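Local coordinates for protein Xcc_ctr_pt (Xanthomonas campestris pv. campestris, PDB 6NJW) that probably acts as a metal-dependent nuclease of the OLD family, this chain being its C-terminal region with the Toprim domain thought to carry out the cleavage, at residues A[36-39]-A[40-43]; A[119-122]-A[123-126]; A[209-212]-A[213-217]. All blocks are in the same frame, centred on the assembly; numbering follows the deposited sequence.

Contact 1: residues A[36-39]-A[40-43]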
ATOM      1  N   PRO A  36       6.795   3.492  -3.252  1.00 36.39           N
ATOM      2  CA  PRO A  36       7.650   4.342  -4.102  1.00 41.97           C
ATOM      3  C   PRO A  36       8.466   3.561  -5.119  1.00 41.72           C
ATOM      4  O   PRO A  36       8.737   4.082  -6.205  1.00 37.26           O
ATOM      5  CB  PRO A  36       8.575   5.060  -3.109  1.00 43.75           C
ATOM      6  CG  PRO A  36       7.966   4.863  -1.747  1.00 39.39           C
ATOM      7  CD  PRO A  36       7.093   3.660  -1.812  1.00 37.51           C
ATOM      8  N   ALA A  37       8.909   2.351  -4.783  1.00 40.62           N
ATOM      9  CA  ALA A  37       9.605   1.525  -5.762  1.00 38.17           C
ATOM     10  C   ALA A  37       8.698   1.200  -6.940  1.00 40.44           C
ATOM     11  O   ALA A  37       9.132   1.253  -8.094  1.00 36.25           O
ATOM     12  CB  ALA A  37      10.126   0.245  -5.096  1.00 33.93           C
ATOM     13  N   PHE A  38       7.432   0.869  -6.682  1.00 34.78           N
ATOM     14  CA  PHE A  38       6.526   0.645  -7.806  1.00 33.99           C
ATOM     15  C   PHE A  38       6.277   1.935  -8.574  1.00 34.74           C
ATOM     16  O   PHE A  38       6.129   1.907  -9.801  1.00 35.92           O
ATOM     17  CB  PHE A  38       5.200   0.048  -7.344  1.00 34.40           C
ATOM     18  CG  PHE A  38       5.238  -1.464  -7.185  1.00 36.99           C
ATOM     19  CD1 PHE A  38       5.518  -2.282  -8.279  1.00 35.21           C
ATOM     20  CD2 PHE A  38       4.994  -2.054  -5.951  1.00 34.46           C
ATOM     21  CE1 PHE A  38       5.564  -3.670  -8.146  1.00 36.95           C
ATOM     22  CE2 PHE A  38       5.041  -3.441  -5.806  1.00 37.77           C
ATOM     23  CZ  PHE A  38       5.318  -4.247  -6.902  1.00 41.08           C
ATOM     24  N   ALA A  39       6.204   3.066  -7.869  1.00 34.06           N
ATOM     25  CA  ALA A  39       6.018   4.354  -8.543  1.00 38.67           C
ATOM     26  C   ALA A  39       7.108   4.590  -9.588  1.00 36.47           C
ATOM     27  O   ALA A  39       6.816   4.991 -10.721  1.00 38.49           O
ATOM     28  CB  ALA A  39       5.993   5.492  -7.516  1.00 30.05           C
ATOM     29  N   GLU A  40       8.368   4.326  -9.232  1.00 36.81           N
ATOM     30  CA  GLU A  40       9.463   4.599 -10.166  1.00 41.07           C
ATOM     31  C   GLU A  40       9.353   3.750 -11.427  1.00 42.21           C
ATOM     32  O   GLU A  40       9.527   4.261 -12.540  1.00 42.01           O
ATOM     33  CB  GLU A  40      10.819   4.381  -9.499  1.00 41.66           C
ATOM     34  CG  GLU A  40      11.229   5.510  -8.549  1.00 49.75           C
ATOM     35  CD  GLU A  40      11.100   6.900  -9.175  1.00 53.32           C
ATOM     36  OE1 GLU A  40      11.595   7.096 -10.305  1.00 52.03           O
ATOM     37  OE2 GLU A  40      10.499   7.794  -8.533  1.00 60.61           O
ATOM     38  N   VAL A  41       9.063   2.449 -11.282  1.00 36.89           N
ATOM     39  CA  VAL A  41       8.929   1.611 -12.473  1.00 39.43           C
ATOM     40  C   VAL A  41       7.625   1.878 -13.213  1.00 41.53           C
ATOM     41  O   VAL A  41       7.495   1.471 -14.368  1.00 37.06           O
ATOM     42  CB  VAL A  41       9.057   0.102 -12.154  1.00 42.02           C
ATOM     43  CG1 VAL A  41      10.480  -0.223 -11.752  1.00 45.29           C
ATOM     44  CG2 VAL A  41       8.061  -0.316 -11.052  1.00 42.00           C
ATOM     45  N   LEU A  42       6.643   2.541 -12.596  1.00 35.64           N
ATOM     46  CA  LEU A  42       5.497   3.040 -13.363  1.00 38.99           C
ATOM     47  C   LEU A  42       5.753   4.424 -13.961  1.00 34.64           C
ATOM     48  O   LEU A  42       4.844   4.994 -14.591  1.00 37.14           O
ATOM     49  CB  LEU A  42       4.218   3.097 -12.495  1.00 35.05           C
ATOM     50  CG  LEU A  42       3.241   1.910 -12.525  1.00 37.89           C
ATOM     51  CD1 LEU A  42       3.993   0.611 -12.537  1.00 42.79           C
ATOM     52  CD2 LEU A  42       2.275   1.948 -11.323  1.00 36.47           C
ATOM     53  N   ASN A  43       6.959   4.971 -13.767  1.00 38.50           N
ATOM     54  CA  ASN A  43       7.352   6.282 -14.304  1.00 37.58           C
ATOM     55  C   ASN A  43       6.512   7.410 -13.713  1.00 41.96           C
ATOM     56  O   ASN A  43       6.233   8.415 -14.377  1.00 37.61           O
ATOM     57  CB  ASN A  43       7.294   6.289 -15.835  1.00 43.17           C
ATOM     58  CG  ASN A  43       8.321   5.360 -16.443  1.00 41.31           C
ATOM     59  OD1 ASN A  43       9.449   5.284 -15.965  1.00 45.15           O
ATOM     60  ND2 ASN A  43       7.934   4.643 -17.478  1.00 48.40           N
TER
HETATM   61  O   HOH W   1       9.260   7.181  -5.863  1.00 51.18           O
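Leu42 and Val41 both gather round the carbonyl of Phe38, in the last turn of helix 29-41. Leu42 N bonds to Phe38 O at 2.9 Å, and its side chain turns back over the same oxygen, with CB the nearest carbon at 3.5 Å. Its chi1, at -95°, lies off the staggered values; with it CB and CD1 lie over Phe38 O, while beyond the helix Leu42 packs on Arg211 and Leu214. Val41 sets CG2 between its own backbone N and carbonyl carbon, which brings that methyl to 3.2 Å from Phe38 O and, obliquely, to 4.2 Å from CD1 of the Phe38 ring. The ring is buried against Val201, Cys206 and Pro207. On the solvent side the first torsion of Glu40 sets CG 3.7 Å from Pro36 O, and the bend at chi2 (-50°) then turns the carboxylate back so that OE2 meets water 1. That water donates to Glu40 OE2 (3.0 Å) and to Pro36 O, which also accepts Glu40 N. Asn43 is the first residue to leave helical angles. Its positive phi and two bonds back into the last turn, one of them Asn43 N to Glu40 O at 2.9 Å, make a Schellman motif, here ending the crossover helix of the beta-alpha-beta unit formed by strand 22-26, helix 29-41 and strand 51-55 of the Toprim fold.

Contact 2: residues A[119-122]-A[123-126]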
ATOM      1  N   ILE A 119     -16.897   0.179  -0.238  1.00 42.91           N
ATOM      2  CA  ILE A 119     -15.622   0.073  -0.937  1.00 41.50           C
ATOM      3  C   ILE A 119     -15.685   0.748  -2.307  1.00 41.85           C
ATOM      4  O   ILE A 119     -14.771   1.488  -2.687  1.00 42.13           O
ATOM      5  CB  ILE A 119     -15.201  -1.405  -1.038  1.00 46.84           C
ATOM      6  CG1 ILE A 119     -14.762  -1.910   0.340  1.00 46.00           C
ATOM      7  CG2 ILE A 119     -14.069  -1.576  -2.034  1.00 44.22           C
ATOM      8  CD1 ILE A 119     -14.596  -3.420   0.433  1.00 49.06           C
ATOM      9  N   LYS A 120     -16.748   0.507  -3.081  1.00 42.72           N
ATOM     10  CA  LYS A 120     -16.787   1.126  -4.412  1.00 45.86           C
ATOM     11  C   LYS A 120     -17.057   2.630  -4.342  1.00 41.57           C
ATOM     12  O   LYS A 120     -16.608   3.381  -5.219  1.00 39.70           O
ATOM     13  CB  LYS A 120     -17.816   0.429  -5.302  1.00 48.13           C
ATOM     14  CG  LYS A 120     -19.252   0.633  -4.905  1.00 48.13           C
ATOM     15  CD  LYS A 120     -20.147  -0.285  -5.756  1.00 58.87           C
ATOM     16  CE  LYS A 120     -21.637   0.017  -5.569  1.00 55.73           C
ATOM     17  NZ  LYS A 120     -22.489  -0.988  -6.274  1.00 63.04           N
ATOM     18  N   LEU A 121     -17.762   3.097  -3.306  1.00 43.30           N
ATOM     19  CA  LEU A 121     -17.855   4.539  -3.082  1.00 42.01           C
ATOM     20  C   LEU A 121     -16.486   5.132  -2.778  1.00 43.14           C
ATOM     21  O   LEU A 121     -16.128   6.200  -3.297  1.00 40.24           O
ATOM     22  CB  LEU A 121     -18.819   4.834  -1.928  1.00 42.64           C
ATOM     23  CG  LEU A 121     -18.941   6.279  -1.444  1.00 43.36           C
ATOM     24  CD1 LEU A 121     -19.331   7.228  -2.580  1.00 40.24           C
ATOM     25  CD2 LEU A 121     -19.951   6.366  -0.284  1.00 48.02           C
ATOM     26  N   ALA A 122     -15.702   4.444  -1.949  1.00 38.17           N
ATOM     27  CA  ALA A 122     -14.460   5.026  -1.465  1.00 40.74           C
ATOM     28  C   ALA A 122     -13.439   5.182  -2.581  1.00 40.23           C
ATOM     29  O   ALA A 122     -12.597   6.086  -2.520  1.00 37.94           O
ATOM     30  CB  ALA A 122     -13.897   4.181  -0.329  1.00 37.38           C
ATOM     31  N   GLU A 123     -13.511   4.344  -3.622  1.00 41.13           N
ATOM     32  CA  GLU A 123     -12.595   4.501  -4.753  1.00 35.26           C
ATOM     33  C   GLU A 123     -12.735   5.859  -5.415  1.00 35.80           C
ATOM     34  O   GLU A 123     -11.768   6.362  -5.998  1.00 39.34           O
ATOM     35  CB  GLU A 123     -12.812   3.391  -5.794  1.00 37.71           C
ATOM     36  CG  GLU A 123     -12.363   2.034  -5.274  1.00 39.95           C
ATOM     37  CD  GLU A 123     -12.210   0.970  -6.362  1.00 44.15           C
ATOM     38  OE1 GLU A 123     -12.539   1.234  -7.530  1.00 43.55           O
ATOM     39  OE2 GLU A 123     -11.754  -0.142  -6.038  1.00 44.75           O
ATOM     40  N   GLN A 124     -13.928   6.457  -5.360  1.00 33.02           N
ATOM     41  CA  GLN A 124     -14.117   7.777  -5.956  1.00 38.61           C
ATOM     42  C   GLN A 124     -13.222   8.824  -5.304  1.00 37.35           C
ATOM     43  O   GLN A 124     -12.811   9.795  -5.957  1.00 35.70           O
ATOM     44  CB  GLN A 124     -15.581   8.193  -5.836  1.00 39.11           C
ATOM     45  CG  GLN A 124     -16.536   7.414  -6.712  1.00 43.08           C
ATOM     46  CD  GLN A 124     -17.901   8.059  -6.713  1.00 44.60           C
ATOM     47  OE1 GLN A 124     -18.112   9.091  -7.352  1.00 49.31           O
ATOM     48  NE2 GLN A 124     -18.816   7.487  -5.958  1.00 40.88           N
ATOM     49  N   TYR A 125     -12.883   8.636  -4.035  1.00 37.02           N
ATOM     50  CA  TYR A 125     -12.055   9.587  -3.313  1.00 35.59           C
ATOM     51  C   TYR A 125     -10.601   9.155  -3.268  1.00 36.32           C
ATOM     52  O   TYR A 125      -9.818   9.729  -2.503  1.00 38.26           O
ATOM     53  CB  TYR A 125     -12.610   9.788  -1.893  1.00 39.21           C
ATOM     54  CG  TYR A 125     -13.994  10.390  -1.943  1.00 40.23           C
ATOM     55  CD1 TYR A 125     -14.175  11.741  -2.200  1.00 46.23           C
ATOM     56  CD2 TYR A 125     -15.128   9.594  -1.793  1.00 46.34           C
ATOM     57  CE1 TYR A 125     -15.446  12.290  -2.268  1.00 45.44           C
ATOM     58  CE2 TYR A 125     -16.396  10.133  -1.866  1.00 45.02           C
ATOM     59  CZ  TYR A 125     -16.550  11.481  -2.099  1.00 47.13           C
ATOM     60  OH  TYR A 125     -17.825  12.006  -2.175  1.00 52.67           O
ATOM     61  N   GLY A 126     -10.225   8.154  -4.064  1.00 34.00           N
ATOM     62  CA  GLY A 126      -8.848   7.682  -4.057  1.00 34.16           C
ATOM     63  C   GLY A 126      -8.479   6.750  -2.929  1.00 34.83           C
ATOM     64  O   GLY A 126      -7.298   6.634  -2.596  1.00 33.62           O
TER
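Leu121 reaches forward to Tyr125, its CD1 lying 4.2 Å from Tyr125 CE2 as the two side chains cross at a slant. Leu121 gets there because CG swings opposite its own backbone N (chi1 174°), which carries the branch along the helix toward the residues that follow. This flank is the close-packed one: Leu101 of helix 93-104 touches both side chains, Ile104 adds to the cover of the tyrosine, and Tyr125 OH is hydrogen-bonded to Glu105 OE2, which anchors the far end of the ring. Ile119 and Ala122 are also buried, against Val129 and Tyr127 of the neighbouring strand. The helix tightens and stops here in a Schellman motif, superposed on a type I turn from Glu123 to Gly126. Gln124 N bonds to Leu121 O at 3.0 Å and Tyr125 N to Ala122 O at 3.0 Å, each donor standing well above the carbonyl plane. Gly126, at positive phi, closes the motif with its N 3.1 Å from Glu123 O, while Tyr127 N reaches back to Ala122 O. The opposite character belongs to Lys120, Glu123 and Gln124, which are exposed. Glu123 rests CG 3.6 Å from Ile119 O and then runs, extended, back along the helix; its side chain also touches Phe128. Gln124 lays its chain back over Leu121, NE2 lying 3.4 Å from Leu121 CD1, a touch of amide on methyl.

Contact 3: residues A[209-212]-A[213-217]; sequences YIRS and ALEHI
Four successive backbone bonds tie residues 209-212 to the turn that follows, each from an N-H to the carbonyl four residues earlier: Ala213 to Tyr209, Leu214 to Ile210, Glu215 to Arg211 and His216 to Ser212. The straightest, Leu214 N to Ile210 O at 2.9 Å, has an N-H...O angle of 168°, and all four fit an undistorted alpha helix. On the buried side Ile210 CG2 and Leu214 CD1 meet at 3.9 Å, the two side chains lying side by side, pointing the same way, and both packed on Val35 of helix 29-41. Arg211 and Glu215 share another side. The carboxylate crosses the aliphatic part of the arginine, OE2 lying 3.6 Å from Arg211 CG, and Glu215 CG is pressed to 3.1 Å from Arg211 O. A bend at chi3 (-53°) turns the guanidinium so that OE2 lies near its plane, at the edge, yet NH1 stays 4.4 Å from OE2, beyond a salt bridge. A water modelled between Arg211 NH1 and Glu215 OE2 may bridge the gap, but its distance to OE2 is so short that its position is doubtful. Tyr209 sets its ring with chi1 at 80°, and Ile210 CG1 sits 3.6 Å above one ring face, toward the rim. That orientation takes the tyrosine to the magnesium ion it shares with Asp82, placing the start of helix 208-226 at the Toprim metal site.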
ATOM      1  N   TYR A 209      -4.246  -2.483  -6.685  1.00 39.09           N
ATOM      2  CA  TYR A 209      -4.658  -1.391  -5.807  1.00 37.76           C
ATOM      3  C   TYR A 209      -3.567  -0.329  -5.686  1.00 37.81           C
ATOM      4  O   TYR A 209      -3.875   0.861  -5.549  1.00 36.26           O
ATOM      5  CB  TYR A 209      -5.099  -1.931  -4.439  1.00 35.25           C
ATOM      6  CG  TYR A 209      -4.013  -2.293  -3.444  1.00 38.40           C
ATOM      7  CD1 TYR A 209      -3.072  -3.285  -3.720  1.00 41.59           C
ATOM      8  CD2 TYR A 209      -3.954  -1.674  -2.209  1.00 41.94           C
ATOM      9  CE1 TYR A 209      -2.084  -3.628  -2.790  1.00 43.59           C
ATOM     10  CE2 TYR A 209      -2.961  -2.004  -1.274  1.00 44.76           C
ATOM     11  CZ  TYR A 209      -2.038  -2.982  -1.571  1.00 44.76           C
ATOM     12  OH  TYR A 209      -1.061  -3.309  -0.645  1.00 45.75           O
ATOM     13  N   ILE A 210      -2.298  -0.727  -5.794  1.00 35.05           N
ATOM     14  CA  ILE A 210      -1.203   0.238  -5.740  1.00 37.11           C
ATOM     15  C   ILE A 210      -1.145   1.059  -7.026  1.00 37.58           C
ATOM     16  O   ILE A 210      -0.977   2.285  -6.989  1.00 36.40           O
ATOM     17  CB  ILE A 210       0.127  -0.494  -5.462  1.00 32.25           C
ATOM     18  CG1 ILE A 210       0.149  -1.034  -4.018  1.00 36.73           C
ATOM     19  CG2 ILE A 210       1.331   0.413  -5.712  1.00 31.53           C
ATOM     20  CD1 ILE A 210       1.447  -1.746  -3.656  1.00 38.18           C
ATOM     21  N   ARG A 211      -1.271   0.407  -8.183  1.00 34.77           N
ATOM     22  CA  ARG A 211      -1.328   1.163  -9.434  1.00 35.73           C
ATOM     23  C   ARG A 211      -2.492   2.155  -9.432  1.00 37.26           C
ATOM     24  O   ARG A 211      -2.348   3.306  -9.866  1.00 34.17           O
ATOM     25  CB  ARG A 211      -1.449   0.211 -10.627  1.00 39.78           C
ATOM     26  CG  ARG A 211      -1.526   0.954 -11.978  1.00 36.65           C
ATOM     27  CD  ARG A 211      -1.758   0.001 -13.160  1.00 38.96           C
ATOM     28  NE  ARG A 211      -0.784  -1.079 -13.179  1.00 47.28           N
ATOM     29  CZ  ARG A 211       0.356  -1.020 -13.854  1.00 51.78           C
ATOM     30  NH1 ARG A 211       0.632   0.062 -14.557  1.00 47.07           N
ATOM     31  NH2 ARG A 211       1.209  -2.039 -13.836  1.00 52.84           N
ATOM     32  N   SER A 212      -3.649   1.728  -8.937  1.00 34.88           N
ATOM     33  CA  SER A 212      -4.812   2.601  -8.873  1.00 32.28           C
ATOM     34  C   SER A 212      -4.545   3.827  -8.014  1.00 33.18           C
ATOM     35  O   SER A 212      -4.891   4.951  -8.400  1.00 35.77           O
ATOM     36  CB  SER A 212      -6.010   1.826  -8.322  1.00 38.94           C
ATOM     37  OG  SER A 212      -6.559   0.971  -9.312  1.00 40.34           O
ATOM     38  N   ALA A 213      -3.925   3.635  -6.850  1.00 33.39           N
ATOM     39  CA  ALA A 213      -3.691   4.770  -5.971  1.00 33.62           C
ATOM     40  C   ALA A 213      -2.651   5.697  -6.558  1.00 33.19           C
ATOM     41  O   ALA A 213      -2.786   6.918  -6.466  1.00 33.17           O
ATOM     42  CB  ALA A 213      -3.248   4.303  -4.582  1.00 33.33           C
ATOM     43  N   LEU A 214      -1.584   5.135  -7.131  1.00 32.78           N
ATOM     44  CA  LEU A 214      -0.549   5.975  -7.735  1.00 34.56           C
ATOM     45  C   LEU A 214      -1.108   6.817  -8.881  1.00 33.68           C
ATOM     46  O   LEU A 214      -0.809   8.012  -8.984  1.00 33.02           O
ATOM     47  CB  LEU A 214       0.607   5.105  -8.222  1.00 31.51           C
ATOM     48  CG  LEU A 214       1.441   4.481  -7.111  1.00 35.66           C
ATOM     49  CD1 LEU A 214       2.480   3.514  -7.725  1.00 37.52           C
ATOM     50  CD2 LEU A 214       2.136   5.569  -6.279  1.00 35.37           C
ATOM     51  N   GLU A 215      -1.919   6.209  -9.750  1.00 34.41           N
ATOM     52  CA  GLU A 215      -2.515   6.938 -10.869  1.00 36.55           C
ATOM     53  C   GLU A 215      -3.525   7.976 -10.383  1.00 39.57           C
ATOM     54  O   GLU A 215      -3.628   9.070 -10.953  1.00 37.09           O
ATOM     55  CB  GLU A 215      -3.167   5.946 -11.829  1.00 34.37           C
ATOM     56  CG  GLU A 215      -2.148   4.978 -12.478  1.00 37.53           C
ATOM     57  CD  GLU A 215      -2.780   3.992 -13.471  1.00 44.34           C
ATOM     58  OE1 GLU A 215      -3.972   3.664 -13.316  1.00 41.65           O
ATOM     59  OE2 GLU A 215      -2.068   3.532 -14.388  1.00 43.72           O
ATOM     60  N   HIS A 216      -4.258   7.666  -9.311  1.00 34.86           N
ATOM     61  CA  HIS A 216      -5.221   8.627  -8.784  1.00 32.38           C
ATOM     62  C   HIS A 216      -4.517   9.890  -8.294  1.00 33.38           C
ATOM     63  O   HIS A 216      -4.922  11.004  -8.641  1.00 34.57           O
ATOM     64  CB  HIS A 216      -6.035   8.001  -7.647  1.00 29.09           C
ATOM     65  CG  HIS A 216      -7.154   8.875  -7.163  1.00 34.02           C
ATOM     66  ND1 HIS A 216      -8.460   8.705  -7.567  1.00 39.54           N
ATOM     67  CD2 HIS A 216      -7.155   9.951  -6.336  1.00 32.51           C
ATOM     68  CE1 HIS A 216      -9.221   9.629  -7.007  1.00 35.36           C
ATOM     69  NE2 HIS A 216      -8.454  10.399  -6.255  1.00 32.17           N
ATOM     70  N   ILE A 217      -3.452   9.737  -7.496  1.00 33.35           N
ATOM     71  CA  ILE A 217      -2.797  10.917  -6.929  1.00 33.93           C
ATOM     72  C   ILE A 217      -2.009  11.657  -8.002  1.00 40.48           C
ATOM     73  O   ILE A 217      -1.947  12.894  -8.003  1.00 35.16           O
ATOM     74  CB  ILE A 217      -1.911  10.541  -5.722  1.00 32.16           C
ATOM     75  CG1 ILE A 217      -1.436  11.801  -4.975  1.00 38.63           C
ATOM     76  CG2 ILE A 217      -0.702   9.722  -6.105  1.00 32.62           C
ATOM     77  CD1 ILE A 217      -2.593  12.618  -4.409  1.00 44.02           C
TER
HETATM   78  O   HOH W   2       0.202   2.632 -14.513  1.00 47.10           O

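In the fold
Contacts 1 and 2 are helix ends, whereas contact 3 lies within the first turns of a long helix, 208-226, with regular bonding throughout. Both ends close in Schellman motifs, with side chains split between buried and exposed flanks; residues 209-217 have none that is fully exposed and lie nearest the centre of the chain. Helix 208-226 touches both others: Leu214 CD1 packs 3.7 Å from Ala39 CA of contact 1, and His216 CE1 lies 3.4 Å from Gly126 N of contact 2. Contacts 1 and 2 themselves do not touch. A water joins Glu40 to a backbone carbonyl in contact 1; the one between Arg211 and Glu215 is doubtful. Contact 3 alone supplies a ligand of the metal site.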